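Local coordinates for protein, related to general stress protein 26(GS26) of B.subtilis (Clostridium acetobutylicum, PDB 2HQ7) that is of unknown function but belongs to the pyridoxinephosphate oxidase family and, like its relatives, probably binds a flavin, at residues D43-F48 with A79-V84; F48-N53 with I68-V73; M38-D43 with P115-L120. One frame throughout, in Å; residues are numbered along the deposited sequence.

How the contacts relate
The three contacts lie in one antiparallel sheet, which curls as in the FMN-binding split barrel. They are nested along the chain: contact 2 lies inside the loop closed by contact 1, and contact 1 inside that closed by contact 3. The centre of contact 2 is about 9 Å from the centre of contact 1. It is equally far from that of contact 3. Contact 1 and contact 3 have centres about 15 Å apart. Contacts 1 and 2 share F48 and join strand 47-53 and the turn before it to strands 67-74 and 79-90, which are neighbours of each other. Contact 3 bridges strands 32-43 and 117-131, which flank strand 47-53.

Contact 1 of 3, residues D43-F48 with A79-V84; sequences DGLKKF and AGLMLV
L45 and F48 reach toward L83 and L81 across the core of a split-barrel fold, as expected for the pyridoxinephosphate oxidase family. No hydrogen bond joins the two segments, and the contact is made by side chains. F48 and L83 meet at about a right angle. The methyl CD1 of L83 lies 3.4 Å from CE1 of the F48 ring, a tight fit, and 3.7 Å from CZ of the same ring. The approach is oblique to the ring plane. With chi1 -58° and chi2 168°, L83 turns CD1 to F48 and CD2 to L45. L83 CD2 sits 4.4 Å from L45 CB. L45 and L81 cross obliquely, and L45 CD2 is 4.1 Å from L81 CD2.

L45 belongs to the turn between strands 32-43 and 47-53. The turn is shaped by a classic beta bulge in which K46 and K47 both face D43. It is closed by a backbone bond of 2.8 Å from D43 N to K47 O. G44 passes through it with a positive phi (49°). K46 and K47 point away from strand 79-90, and a long, weak ion pair links K46 to D43. L45 also packs on L8 and N12 of helix 5-16. On strand 79-90, M82 faces the other way and packs on I34 of the second subunit. The carbonyl O of L45 is buried without a polar partner: it lies in the plane of the F48 ring, at its edge, and 4.0 Å from L83 CD1.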
loop_
_atom_site.group_PDB
_atom_site.type_symbol
_atom_site.label_atom_id
_atom_site.label_comp_id
_atom_site.label_asym_id
_atom_site.label_seq_id
_atom_site.Cartn_x
_atom_site.Cartn_y
_atom_site.Cartn_z
ATOM N N ASP B 43 -6.806 -12.844 -13.460
ATOM C CA ASP B 43 -8.076 -13.129 -14.078
ATOM C C ASP B 43 -9.084 -12.053 -13.685
ATOM O O ASP B 43 -9.734 -12.138 -12.642
ATOM C CB ASP B 43 -8.574 -14.507 -13.648
ATOM C CG ASP B 43 -9.896 -14.893 -14.322
ATOM O OD1 ASP B 43 -10.297 -14.231 -15.304
ATOM O OD2 ASP B 43 -10.529 -15.867 -13.868
ATOM N N GLY B 44 -9.253 -11.052 -14.543
ATOM C CA GLY B 44 -10.079 -9.923 -14.180
ATOM C C GLY B 44 -9.716 -9.397 -12.806
ATOM O O GLY B 44 -8.531 -9.221 -12.517
ATOM N N LEU B 45 -10.724 -9.152 -11.968
ATOM C CA LEU B 45 -10.491 -8.730 -10.569
ATOM C C LEU B 45 -10.667 -9.866 -9.581
ATOM O O LEU B 45 -10.621 -9.665 -8.363
ATOM C CB LEU B 45 -11.451 -7.625 -10.163
ATOM C CG LEU B 45 -11.542 -6.391 -11.041
ATOM C CD1 LEU B 45 -12.471 -5.390 -10.394
ATOM C CD2 LEU B 45 -10.171 -5.828 -11.230
ATOM N N LYS B 46 -10.830 -11.068 -10.097
ATOM C CA LYS B 46 -11.110 -12.233 -9.255
ATOM C C LYS B 46 -9.875 -12.865 -8.655
ATOM O O LYS B 46 -9.912 -13.398 -7.538
ATOM C CB LYS B 46 -11.792 -13.317 -10.119
ATOM C CG LYS B 46 -13.036 -12.855 -10.853
ATOM C CD LYS B 46 -13.819 -14.018 -11.476
ATOM C CE LYS B 46 -13.573 -14.169 -12.980
ATOM N NZ LYS B 46 -14.082 -15.504 -13.518
ATOM N N LYS B 47 -8.800 -12.910 -9.431
ATOM C CA LYS B 47 -7.653 -13.740 -9.063
ATOM C C LYS B 47 -6.362 -13.138 -9.595
ATOM O O LYS B 47 -6.277 -12.710 -10.746
ATOM C CB LYS B 47 -7.815 -15.205 -9.557
ATOM C CG LYS B 47 -7.969 -16.243 -8.445
ATOM C CD LYS B 47 -7.926 -17.699 -8.955
ATOM C CE LYS B 47 -8.238 -18.747 -7.863
ATOM N NZ LYS B 47 -7.829 -20.169 -8.232
ATOM N N PHE B 48 -5.359 -13.098 -8.725
ATOM C CA PHE B 48 -4.041 -12.581 -9.075
ATOM C C PHE B 48 -2.979 -13.594 -8.692
ATOM O O PHE B 48 -3.000 -14.157 -7.603
ATOM C CB PHE B 48 -3.790 -11.283 -8.345
ATOM C CG PHE B 48 -4.607 -10.163 -8.860
ATOM C CD1 PHE B 48 -5.971 -10.103 -8.574
ATOM C CD2 PHE B 48 -4.055 -9.218 -9.683
ATOM C CE1 PHE B 48 -6.752 -9.105 -9.061
ATOM C CE2 PHE B 48 -4.844 -8.191 -10.170
ATOM C CZ PHE B 48 -6.192 -8.151 -9.866
ATOM N N ALA B 79 -6.454 8.148 -8.615
ATOM C CA ALA B 79 -7.359 7.030 -8.587
ATOM C C ALA B 79 -6.574 5.824 -8.097
ATOM O O ALA B 79 -5.357 5.707 -8.278
ATOM C CB ALA B 79 -7.970 6.761 -9.974
ATOM N N GLY B 80 -7.295 4.939 -7.453
ATOM C CA GLY B 80 -6.725 3.713 -6.991
ATOM C C GLY B 80 -7.782 2.652 -6.908
ATOM O O GLY B 80 -8.976 2.932 -6.888
ATOM N N LEU B 81 -7.334 1.415 -6.834
ATOM C CA LEU B 81 -8.216 0.300 -6.682
ATOM C C LEU B 81 -7.671 -0.563 -5.569
ATOM O O LEU B 81 -6.503 -0.914 -5.607
ATOM C CB LEU B 81 -8.224 -0.477 -7.991
ATOM C CG LEU B 81 -8.786 -1.905 -7.887
ATOM C CD1 LEU B 81 -10.256 -1.834 -7.611
ATOM C CD2 LEU B 81 -8.545 -2.648 -9.200
HETATM N N MSE B 82 -8.501 -0.937 -4.596
HETATM C CA MSE B 82 -8.073 -1.865 -3.563
HETATM C C MSE B 82 -8.922 -3.107 -3.612
HETATM O O MSE B 82 -10.147 -3.018 -3.662
HETATM C CB MSE B 82 -8.218 -1.260 -2.170
HETATM C CG MSE B 82 -8.065 -2.300 -1.067
HETATM SE SE MSE B 82 -8.483 -1.710 0.694
HETATM C CE MSE B 82 -10.449 -1.657 0.767
ATOM N N LEU B 83 -8.269 -4.267 -3.518
ATOM C CA LEU B 83 -8.969 -5.537 -3.462
ATOM C C LEU B 83 -8.578 -6.208 -2.187
ATOM O O LEU B 83 -7.390 -6.196 -1.824
ATOM C CB LEU B 83 -8.590 -6.440 -4.628
ATOM C CG LEU B 83 -8.849 -5.858 -6.023
ATOM C CD1 LEU B 83 -8.153 -6.748 -7.084
ATOM C CD2 LEU B 83 -10.350 -5.691 -6.355
ATOM N N VAL B 84 -9.562 -6.834 -1.542
ATOM C CA VAL B 84 -9.406 -7.489 -0.255
ATOM C C VAL B 84 -9.735 -8.982 -0.383
ATOM O O VAL B 84 -10.689 -9.373 -1.067
ATOM C CB VAL B 84 -10.313 -6.830 0.802
ATOM C CG1 VAL B 84 -10.302 -7.676 2.140
ATOM C CG2 VAL B 84 -9.893 -5.435 1.026
#

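Contact 2 of 3, residues F48-N53 with I68-V73; sequences FWLSTN and ICLYFV
S51 N makes a short, probable hydrogen bond to M38 O. It ties strand 47-53 to its neighbour just beside L50, whose side chain meets L70 across the core. L70 N is tied in turn, by a probable hydrogen bond to L83 O. Between the segments themselves the contact is apolar. L50 and L70 come tip to tip, with L50 CD1 3.9 Å from L70 CD2. The other methyl of L70, CD1, lies over one face of the F48 ring, off centre toward the rim. L70 CD1 is 4.1 Å from the centroid of the F48 ring and 24° off its normal, a CH-pi contact. The fork of L70 thus serves both partners, CD1 at F48 and CD2 at L50. The two strands run nearly at right angles, as walls of the split barrel that face each other across its interior. F72 comes to F48 from the opposite direction. The ring planes are inclined at 39°, and F72 CZ is 3.5 Å from F48 CE2. V21 of strand 20-26 touches L50, L70 and F72, and F122 packs on L70.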
loop_
_atom_site.group_PDB
_atom_site.type_symbol
_atom_site.label_atom_id
_atom_site.label_comp_id
_atom_site.label_asym_id
_atom_site.label_seq_id
_atom_site.Cartn_x
_atom_site.Cartn_y
_atom_site.Cartn_z
ATOM N N PHE B 48 -5.359 -13.098 -8.725
ATOM C CA PHE B 48 -4.041 -12.581 -9.075
ATOM C C PHE B 48 -2.979 -13.594 -8.692
ATOM O O PHE B 48 -3.000 -14.157 -7.603
ATOM C CB PHE B 48 -3.790 -11.283 -8.345
ATOM C CG PHE B 48 -4.607 -10.163 -8.860
ATOM C CD1 PHE B 48 -5.971 -10.103 -8.574
ATOM C CD2 PHE B 48 -4.055 -9.218 -9.683
ATOM C CE1 PHE B 48 -6.752 -9.105 -9.061
ATOM C CE2 PHE B 48 -4.844 -8.191 -10.170
ATOM C CZ PHE B 48 -6.192 -8.151 -9.866
ATOM N N TRP B 49 -2.006 -13.772 -9.550
ATOM C CA TRP B 49 -0.864 -14.621 -9.233
ATOM C C TRP B 49 0.314 -13.677 -9.180
ATOM O O TRP B 49 0.530 -12.896 -10.108
ATOM C CB TRP B 49 -0.668 -15.674 -10.331
ATOM C CG TRP B 49 -1.698 -16.753 -10.312
ATOM C CD1 TRP B 49 -1.610 -17.942 -9.678
ATOM C CD2 TRP B 49 -2.976 -16.736 -10.958
ATOM N NE1 TRP B 49 -2.759 -18.658 -9.861
ATOM C CE2 TRP B 49 -3.585 -17.958 -10.699
ATOM C CE3 TRP B 49 -3.626 -15.830 -11.790
ATOM C CZ2 TRP B 49 -4.860 -18.268 -11.166
ATOM C CZ3 TRP B 49 -4.869 -16.129 -12.262
ATOM C CH2 TRP B 49 -5.478 -17.358 -11.962
ATOM N N LEU B 50 1.040 -13.723 -8.075
ATOM C CA LEU B 50 2.064 -12.723 -7.824
ATOM C C LEU B 50 3.368 -13.381 -7.506
ATOM O O LEU B 50 3.401 -14.523 -7.021
ATOM C CB LEU B 50 1.661 -11.850 -6.640
ATOM C CG LEU B 50 0.313 -11.149 -6.646
ATOM C CD1 LEU B 50 0.025 -10.643 -5.264
ATOM C CD2 LEU B 50 0.292 -9.979 -7.710
ATOM N N SER B 51 4.438 -12.651 -7.767
ATOM C CA SER B 51 5.785 -13.068 -7.409
ATOM C C SER B 51 6.439 -12.162 -6.379
ATOM O O SER B 51 6.297 -10.965 -6.434
ATOM C CB SER B 51 6.693 -13.050 -8.629
ATOM O OG SER B 51 7.874 -13.744 -8.331
ATOM N N THR B 52 7.181 -12.774 -5.467
ATOM C CA THR B 52 8.024 -12.048 -4.542
ATOM C C THR B 52 9.204 -12.920 -4.141
ATOM O O THR B 52 9.238 -14.139 -4.416
ATOM C CB THR B 52 7.222 -11.570 -3.311
ATOM O OG1 THR B 52 7.932 -10.516 -2.643
ATOM C CG2 THR B 52 6.913 -12.740 -2.345
ATOM N N ASN B 53 10.184 -12.289 -3.506
ATOM C CA ASN B 53 11.350 -13.007 -3.009
ATOM C C ASN B 53 11.015 -13.850 -1.776
ATOM O O ASN B 53 10.330 -13.393 -0.863
ATOM C CB ASN B 53 12.490 -12.040 -2.715
ATOM C CG ASN B 53 12.087 -10.948 -1.723
ATOM O OD1 ASN B 53 11.630 -9.853 -2.114
ATOM N ND2 ASN B 53 12.213 -11.258 -0.434
ATOM N N ILE B 68 -5.102 -10.436 3.263
ATOM C CA ILE B 68 -4.282 -9.442 2.660
ATOM C C ILE B 68 -5.145 -8.481 1.876
ATOM O O ILE B 68 -6.362 -8.679 1.674
ATOM C CB ILE B 68 -3.169 -10.042 1.739
ATOM C CG1 ILE B 68 -3.746 -10.640 0.466
ATOM C CG2 ILE B 68 -2.279 -11.044 2.465
ATOM C CD1 ILE B 68 -2.757 -10.557 -0.689
ATOM N N CYS B 69 -4.502 -7.449 1.383
ATOM C CA CYS B 69 -5.135 -6.647 0.374
ATOM C C CYS B 69 -4.127 -6.251 -0.676
ATOM O O CYS B 69 -2.914 -6.227 -0.438
ATOM C CB CYS B 69 -5.814 -5.446 0.983
ATOM S SG CYS B 69 -4.730 -4.110 1.314
ATOM N N LEU B 70 -4.631 -6.016 -1.862
ATOM C CA LEU B 70 -3.819 -5.477 -2.988
ATOM C C LEU B 70 -4.228 -4.062 -3.279
ATOM O O LEU B 70 -5.418 -3.719 -3.175
ATOM C CB LEU B 70 -4.041 -6.294 -4.265
ATOM C CG LEU B 70 -3.766 -7.808 -4.279
ATOM C CD1 LEU B 70 -3.772 -8.346 -5.738
ATOM C CD2 LEU B 70 -2.460 -8.080 -3.682
ATOM N N TYR B 71 -3.282 -3.234 -3.697
ATOM C CA TYR B 71 -3.617 -1.859 -4.112
ATOM C C TYR B 71 -2.926 -1.489 -5.419
ATOM O O TYR B 71 -1.744 -1.768 -5.596
ATOM C CB TYR B 71 -3.230 -0.865 -3.011
ATOM C CG TYR B 71 -3.779 0.522 -3.208
ATOM C CD1 TYR B 71 -5.069 0.837 -2.803
ATOM C CD2 TYR B 71 -3.030 1.501 -3.809
ATOM C CE1 TYR B 71 -5.593 2.105 -2.994
ATOM C CE2 TYR B 71 -3.557 2.779 -4.006
ATOM C CZ TYR B 71 -4.837 3.056 -3.590
ATOM O OH TYR B 71 -5.347 4.314 -3.792
ATOM N N PHE B 72 -3.671 -0.845 -6.313
ATOM C CA PHE B 72 -3.173 -0.404 -7.599
ATOM C C PHE B 72 -3.455 1.050 -7.677
ATOM O O PHE B 72 -4.555 1.468 -7.352
ATOM C CB PHE B 72 -3.937 -1.067 -8.750
ATOM C CG PHE B 72 -3.974 -2.543 -8.669
ATOM C CD1 PHE B 72 -4.899 -3.168 -7.853
ATOM C CD2 PHE B 72 -3.054 -3.320 -9.372
ATOM C CE1 PHE B 72 -4.935 -4.526 -7.756
ATOM C CE2 PHE B 72 -3.086 -4.702 -9.255
ATOM C CZ PHE B 72 -4.037 -5.292 -8.454
ATOM N N VAL B 73 -2.499 1.844 -8.107
ATOM C CA VAL B 73 -2.748 3.277 -8.121
ATOM C C VAL B 73 -2.324 3.888 -9.432
ATOM O O VAL B 73 -1.425 3.363 -10.069
ATOM C CB VAL B 73 -1.994 3.954 -6.944
ATOM C CG1 VAL B 73 -0.508 4.109 -7.279
ATOM C CG2 VAL B 73 -2.685 5.277 -6.517
#

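Contact 3 of 3, residues M38-D43 with P115-L120; sequences MRLKHD and PDYTAL
L40 reaches Y117 from a kink in its strand, and one methyl, CD1, makes the whole of its contact with segment 115-120. The backbone of L40 has almost helical angles (phi -81°, psi -40°) although it is in a strand. This belongs to a classic beta bulge, in which L40 and K41 both face W49. A probable hydrogen bond from W49 N to K41 O holds the bulge to the next strand.

L40 CD1 comes to the edge of the Y117 ring, near its plane. L40 CD1 is 3.8 Å from Y117 OH and 4.2 Å from Y117 CE1. The two side chains approach from opposite directions. Y117 has CG anti to its backbone N (chi1 170°), and this turns the phenol back toward L40. A119 adds its CB, 4.5 Å from L40 CD1. The hydroxyl of Y117 has its polar partner elsewhere: it gives a hydrogen bond to K96 O, which fixes the phenol at its far end.

Strand 47-53 runs between the two segments and pairs with both of their strands. Its S51 touches both L40 and Y117. Helix 93-99 lies against the pair, with L99 packing on L40, K41 and Y117. W100, just past that helix, meets the Y117 ring edge-to-face.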
loop_
_atom_site.group_PDB
_atom_site.type_symbol
_atom_site.label_atom_id
_atom_site.label_comp_id
_atom_site.label_asym_id
_atom_site.label_seq_id
_atom_site.Cartn_x
_atom_site.Cartn_y
_atom_site.Cartn_z
HETATM N N MSE B 38 5.253 -8.481 -7.739
HETATM C CA MSE B 38 5.102 -8.492 -9.189
HETATM C C MSE B 38 3.885 -9.338 -9.545
HETATM O O MSE B 38 3.664 -10.414 -8.969
HETATM C CB MSE B 38 6.388 -8.997 -9.867
HETATM C CG MSE B 38 6.187 -9.717 -11.200
HETATM SE SE MSE B 38 7.876 -9.915 -12.205
HETATM C CE MSE B 38 8.005 -8.012 -12.741
ATOM N N ARG B 39 3.073 -8.799 -10.436
ATOM C CA ARG B 39 1.928 -9.471 -10.970
ATOM C C ARG B 39 2.403 -10.370 -12.096
ATOM O O ARG B 39 2.847 -9.884 -13.130
ATOM C CB ARG B 39 0.911 -8.483 -11.538
ATOM C CG ARG B 39 -0.316 -9.198 -12.125
ATOM C CD ARG B 39 -1.327 -8.259 -12.722
ATOM N NE ARG B 39 -0.790 -7.404 -13.771
ATOM C CZ ARG B 39 -0.485 -7.798 -14.999
ATOM N NH1 ARG B 39 -0.597 -9.064 -15.374
ATOM N NH2 ARG B 39 -0.019 -6.915 -15.845
ATOM N N LEU B 40 2.307 -11.679 -11.877
ATOM C CA LEU B 40 2.599 -12.667 -12.899
ATOM C C LEU B 40 1.382 -12.824 -13.822
ATOM O O LEU B 40 1.522 -12.934 -15.028
ATOM C CB LEU B 40 2.928 -14.014 -12.252
ATOM C CG LEU B 40 4.182 -14.047 -11.403
ATOM C CD1 LEU B 40 4.326 -15.432 -10.709
ATOM C CD2 LEU B 40 5.449 -13.690 -12.131
ATOM N N LYS B 41 0.192 -12.819 -13.253
ATOM C CA LYS B 41 -1.011 -13.085 -14.034
ATOM C C LYS B 41 -2.216 -12.600 -13.273
ATOM O O LYS B 41 -2.203 -12.559 -12.037
ATOM C CB LYS B 41 -1.158 -14.611 -14.283
ATOM C CG LYS B 41 -2.434 -15.008 -15.045
ATOM C CD LYS B 41 -2.523 -16.481 -15.355
ATOM C CE LYS B 41 -3.659 -16.753 -16.364
ATOM N NZ LYS B 41 -3.235 -16.402 -17.733
ATOM N N HIS B 42 -3.265 -12.234 -13.992
ATOM C CA HIS B 42 -4.535 -12.083 -13.329
ATOM C C HIS B 42 -5.706 -12.548 -14.159
ATOM O O HIS B 42 -5.601 -12.660 -15.385
ATOM C CB HIS B 42 -4.741 -10.640 -12.890
ATOM C CG HIS B 42 -4.936 -9.690 -14.013
ATOM N ND1 HIS B 42 -6.153 -9.106 -14.285
ATOM C CD2 HIS B 42 -4.067 -9.209 -14.932
ATOM C CE1 HIS B 42 -6.021 -8.297 -15.326
ATOM N NE2 HIS B 42 -4.767 -8.352 -15.744
ATOM N N ASP B 43 -6.806 -12.844 -13.460
ATOM C CA ASP B 43 -8.076 -13.129 -14.078
ATOM C C ASP B 43 -9.084 -12.053 -13.685
ATOM O O ASP B 43 -9.734 -12.138 -12.642
ATOM C CB ASP B 43 -8.574 -14.507 -13.648
ATOM C CG ASP B 43 -9.896 -14.893 -14.322
ATOM O OD1 ASP B 43 -10.297 -14.231 -15.304
ATOM O OD2 ASP B 43 -10.529 -15.867 -13.868
ATOM N N PRO B 115 15.868 -20.384 -5.664
ATOM C CA PRO B 115 15.268 -20.499 -4.350
ATOM C C PRO B 115 14.558 -19.227 -3.885
ATOM O O PRO B 115 13.778 -19.305 -2.967
ATOM C CB PRO B 115 16.458 -20.818 -3.441
ATOM C CG PRO B 115 17.634 -20.327 -4.166
ATOM C CD PRO B 115 17.343 -20.470 -5.607
ATOM N N ASP B 116 14.810 -18.072 -4.516
ATOM C CA ASP B 116 14.135 -16.858 -4.155
ATOM C C ASP B 116 12.833 -16.571 -4.914
ATOM O O ASP B 116 12.227 -15.523 -4.692
ATOM C CB ASP B 116 15.076 -15.671 -4.354
ATOM C CG ASP B 116 16.355 -15.812 -3.555
ATOM O OD1 ASP B 116 16.273 -16.100 -2.341
ATOM O OD2 ASP B 116 17.440 -15.661 -4.156
ATOM N N TYR B 117 12.434 -17.452 -5.825
ATOM C CA TYR B 117 11.203 -17.280 -6.574
ATOM C C TYR B 117 10.089 -17.918 -5.765
ATOM O O TYR B 117 10.039 -19.128 -5.623
ATOM C CB TYR B 117 11.352 -17.917 -7.951
ATOM C CG TYR B 117 10.093 -18.043 -8.814
ATOM C CD1 TYR B 117 9.167 -17.032 -8.885
ATOM C CD2 TYR B 117 9.870 -19.177 -9.583
ATOM C CE1 TYR B 117 8.023 -17.152 -9.684
ATOM C CE2 TYR B 117 8.713 -19.315 -10.394
ATOM C CZ TYR B 117 7.798 -18.302 -10.424
ATOM O OH TYR B 117 6.673 -18.410 -11.219
ATOM N N THR B 118 9.216 -17.093 -5.207
ATOM C CA THR B 118 7.986 -17.558 -4.556
ATOM C C THR B 118 6.791 -17.097 -5.388
ATOM O O THR B 118 6.759 -15.973 -5.862
ATOM C CB THR B 118 7.884 -17.017 -3.116
ATOM O OG1 THR B 118 8.818 -17.719 -2.293
ATOM C CG2 THR B 118 6.457 -17.181 -2.504
ATOM N N ALA B 119 5.830 -17.990 -5.613
ATOM C CA ALA B 119 4.633 -17.630 -6.339
ATOM C C ALA B 119 3.457 -17.706 -5.393
ATOM O O ALA B 119 3.351 -18.643 -4.586
ATOM C CB ALA B 119 4.424 -18.538 -7.507
ATOM N N LEU B 120 2.571 -16.733 -5.501
ATOM C CA LEU B 120 1.378 -16.655 -4.637
ATOM C C LEU B 120 0.116 -16.539 -5.460
ATOM O O LEU B 120 0.131 -16.030 -6.564
ATOM C CB LEU B 120 1.480 -15.448 -3.694
ATOM C CG LEU B 120 2.752 -15.523 -2.869
ATOM C CD1 LEU B 120 3.809 -14.722 -3.607
ATOM C CD2 LEU B 120 2.590 -14.999 -1.498
#